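Local coordinates for large adhesion protein (Lap) involved in biofilm formation (Marinobacter hydrocarbonoclasticus, PDB 6XI3) that helps bacteria form biofilms as an adhesin whose extending region, of tandem Ig-like beta-sandwich domains, probably relies on calcium to reach its target, at residues 296-299 with 305-308. Residues are numbered along the deposited sequence; the frame is centred on the assembly and turned at random.
Sequences ATAQ and AVSD. With EDT ({[-(bis-carboxymethyl-amino)-ethyl]-carboxymethyl-amino}-acetic acid), chain I.
Thr-297 and Ser-307 face each other across a beta hairpin of the Ig-like beta-sandwich, an antiparallel non-hydrogen-bonded pair, where no backbone hydrogen bond joins the two residues directly but their hydroxyls do. OG1 of Thr-297 lies 2.9 Å from OG of Ser-307, a hydrogen bond in which either oxygen could be the donor. Both oxygens stand anti to their own carbonyl carbon (chi1 -56° in Thr-297, -83° in Ser-307), which brings them together on the same face of the sheet. The Thr-297 methyl CG2 then runs toward the turn and meets CB of Ala-305 at 4.1 Å, a light apolar touch on that partly exposed face.

The opposite face belongs to Ala-296, Ala-298, Val-306 and Asp-308. Here Val-306 sets CG2 between its backbone N and carbonyl carbon, so that this methyl leans over the neighbouring strand, 3.7 Å from O of Ala-298 and more loosely beside that residue's CB. Ala-296 and Ala-298 pack on Leu-224 of strand 223-232, joining the hairpin to the sandwich interior. Pairs of backbone bonds frame the hydroxyl contact: Ala-296 with Asp-308, and Ala-298 with Val-306, where N of Ala-298 reaches O of Val-306 at 3.0 Å.

Strand 305-314 is the outermost of its four-stranded sheet within the chain, and its outer edge takes up the bound EDTA. Asp-308 swings its carboxylate away from strand 296-299, with CG anti to the backbone N; OD2 accepts a hydrogen bond from N of Val-226, while OD1 is merely near EDTA O20 (3.4 Å), two carboxylate oxygens without a hydrogen bond. One residue nearer the turn, the backbone N of Ser-307 on the outer edge donates to EDTA O13 at 3.0 Å, with a bent N-H...O angle of 145°.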
ATOM      1  N   ALA A 296      -6.532  17.101   4.983  1.00 26.21           N
ATOM      2  CA  ALA A 296      -6.326  15.684   5.348  1.00 26.31           C
ATOM      3  C   ALA A 296      -5.271  15.103   4.399  1.00 24.16           C
ATOM      4  O   ALA A 296      -5.351  15.395   3.206  1.00 23.77           O
ATOM      5  CB  ALA A 296      -7.629  14.934   5.253  1.00 24.75           C
ATOM      6  N   THR A 297      -4.354  14.302   4.926  1.00 23.05           N
ATOM      7  CA  THR A 297      -3.263  13.657   4.175  1.00 23.04           C
ATOM      8  C   THR A 297      -3.087  12.229   4.695  1.00 23.95           C
ATOM      9  O   THR A 297      -3.133  12.005   5.933  1.00 21.92           O
ATOM     10  CB  THR A 297      -1.955  14.441   4.337  1.00 26.79           C
ATOM     11  OG1 THR A 297      -2.177  15.789   3.930  1.00 31.22           O
ATOM     12  CG2 THR A 297      -0.810  13.867   3.539  1.00 28.99           C
ATOM     13  N   ALA A 298      -2.912  11.299   3.781  1.00 22.34           N
ATOM     14  CA  ALA A 298      -2.561   9.899   4.072  1.00 24.17           C
ATOM     15  C   ALA A 298      -1.492   9.484   3.074  1.00 25.96           C
ATOM     16  O   ALA A 298      -1.119  10.315   2.219  1.00 26.81           O
ATOM     17  CB  ALA A 298      -3.790   9.035   3.967  1.00 25.25           C
ATOM     18  N   GLN A 299      -1.053   8.247   3.168  1.00 24.03           N
ATOM     19  CA  GLN A 299      -0.038   7.682   2.267  1.00 27.04           C
ATOM     20  C   GLN A 299      -0.677   6.492   1.541  1.00 24.94           C
ATOM     21  O   GLN A 299      -1.225   5.601   2.233  1.00 25.36           O
ATOM     22  CB  GLN A 299       1.215   7.265   3.047  1.00 31.14           C
ATOM     23  CG  GLN A 299       2.218   6.639   2.095  1.00 39.69           C
ATOM     24  CD  GLN A 299       3.640   6.537   2.571  1.00 44.99           C
ATOM     25  OE1 GLN A 299       4.104   5.443   2.891  1.00 42.24           O
ATOM     26  NE2 GLN A 299       4.341   7.659   2.547  1.00 41.90           N
ATOM     27  N   ALA A 305       1.818  10.613  -0.928  1.00 31.40           N
ATOM     28  CA  ALA A 305       0.894  11.420  -0.096  1.00 30.55           C
ATOM     29  C   ALA A 305      -0.334  11.747  -0.935  1.00 27.93           C
ATOM     30  O   ALA A 305      -0.177  12.211  -2.055  1.00 29.10           O
ATOM     31  CB  ALA A 305       1.574  12.669   0.417  1.00 32.03           C
ATOM     32  N   VAL A 306      -1.523  11.464  -0.428  1.00 25.33           N
ATOM     33  CA  VAL A 306      -2.800  11.873  -1.064  1.00 24.52           C
ATOM     34  C   VAL A 306      -3.511  12.796  -0.082  1.00 27.97           C
ATOM     35  O   VAL A 306      -3.510  12.495   1.132  1.00 23.65           O
ATOM     36  CB  VAL A 306      -3.658  10.668  -1.429  1.00 25.63           C
ATOM     37  CG1 VAL A 306      -3.052   9.958  -2.631  1.00 28.52           C
ATOM     38  CG2 VAL A 306      -3.829   9.732  -0.240  1.00 25.73           C
ATOM     39  N   SER A 307      -4.080  13.870  -0.613  1.00 25.99           N
ATOM     40  CA  SER A 307      -4.539  15.041   0.163  1.00 27.30           C
ATOM     41  C   SER A 307      -5.869  15.540  -0.376  1.00 28.17           C
ATOM     42  O   SER A 307      -6.145  15.360  -1.590  1.00 25.72           O
ATOM     43  CB  SER A 307      -3.507  16.117   0.114  1.00 29.87           C
ATOM     44  OG  SER A 307      -2.543  15.837   1.078  1.00 35.86           O
ATOM     45  N   ASP A 308      -6.615  16.231   0.491  1.00 26.31           N
ATOM     46  CA  ASP A 308      -7.788  17.040   0.099  1.00 23.62           C
ATOM     47  C   ASP A 308      -7.912  18.156   1.133  1.00 25.31           C
ATOM     48  O   ASP A 308      -7.293  18.079   2.215  1.00 24.09           O
ATOM     49  CB  ASP A 308      -9.037  16.175  -0.078  1.00 24.00           C
ATOM     50  CG  ASP A 308     -10.200  16.897  -0.737  1.00 27.01           C
ATOM     51  OD1 ASP A 308      -9.928  17.877  -1.471  1.00 31.66           O
ATOM     52  OD2 ASP A 308     -11.369  16.471  -0.548  1.00 29.49           O
TER
HETATM   53  O20 EDT I 508     -10.716  15.664  -3.991  1.00 45.46           O
HETATM   54  C5  EDT I 508     -10.146  14.767  -4.649  1.00 53.16           C
HETATM   55  O19 EDT I 508     -10.800  13.743  -5.098  1.00 45.00           O
HETATM   56  C4  EDT I 508      -8.672  14.987  -4.986  1.00 56.04           C
HETATM   57  N3  EDT I 508      -8.206  16.413  -4.976  1.00 64.43           N
HETATM   58  C2  EDT I 508      -9.062  17.370  -5.751  1.00 58.07           C
HETATM   59  C1  EDT I 508      -9.355  16.951  -7.186  1.00 70.71           C
HETATM   60  O18 EDT I 508     -10.567  16.863  -7.571  1.00 70.39           O
HETATM   61  O17 EDT I 508      -8.391  16.752  -7.961  1.00 83.50           O
HETATM   62  C6  EDT I 508      -6.843  16.520  -5.529  1.00 61.20           C
HETATM   63  C7  EDT I 508      -5.877  16.155  -4.461  1.00 58.03           C
HETATM   64  N8  EDT I 508      -4.639  16.927  -4.643  1.00 62.24           N
HETATM   65  C9  EDT I 508      -4.173  17.454  -3.345  1.00 68.84           C
HETATM   66  C10 EDT I 508      -3.090  18.506  -3.447  1.00 73.53           C
HETATM   67  O16 EDT I 508      -3.143  19.457  -2.642  1.00 66.04           O
HETATM   68  O15 EDT I 508      -2.165  18.382  -4.284  1.00 82.23           O
HETATM   69  C11 EDT I 508      -3.602  16.089  -5.283  1.00 61.90           C
HETATM   70  C12 EDT I 508      -2.811  15.230  -4.306  1.00 59.46           C
HETATM   71  O13 EDT I 508      -3.417  14.549  -3.456  1.00 53.62           O
HETATM   72  O14 EDT I 508      -1.558  15.184  -4.375  1.00 61.59           O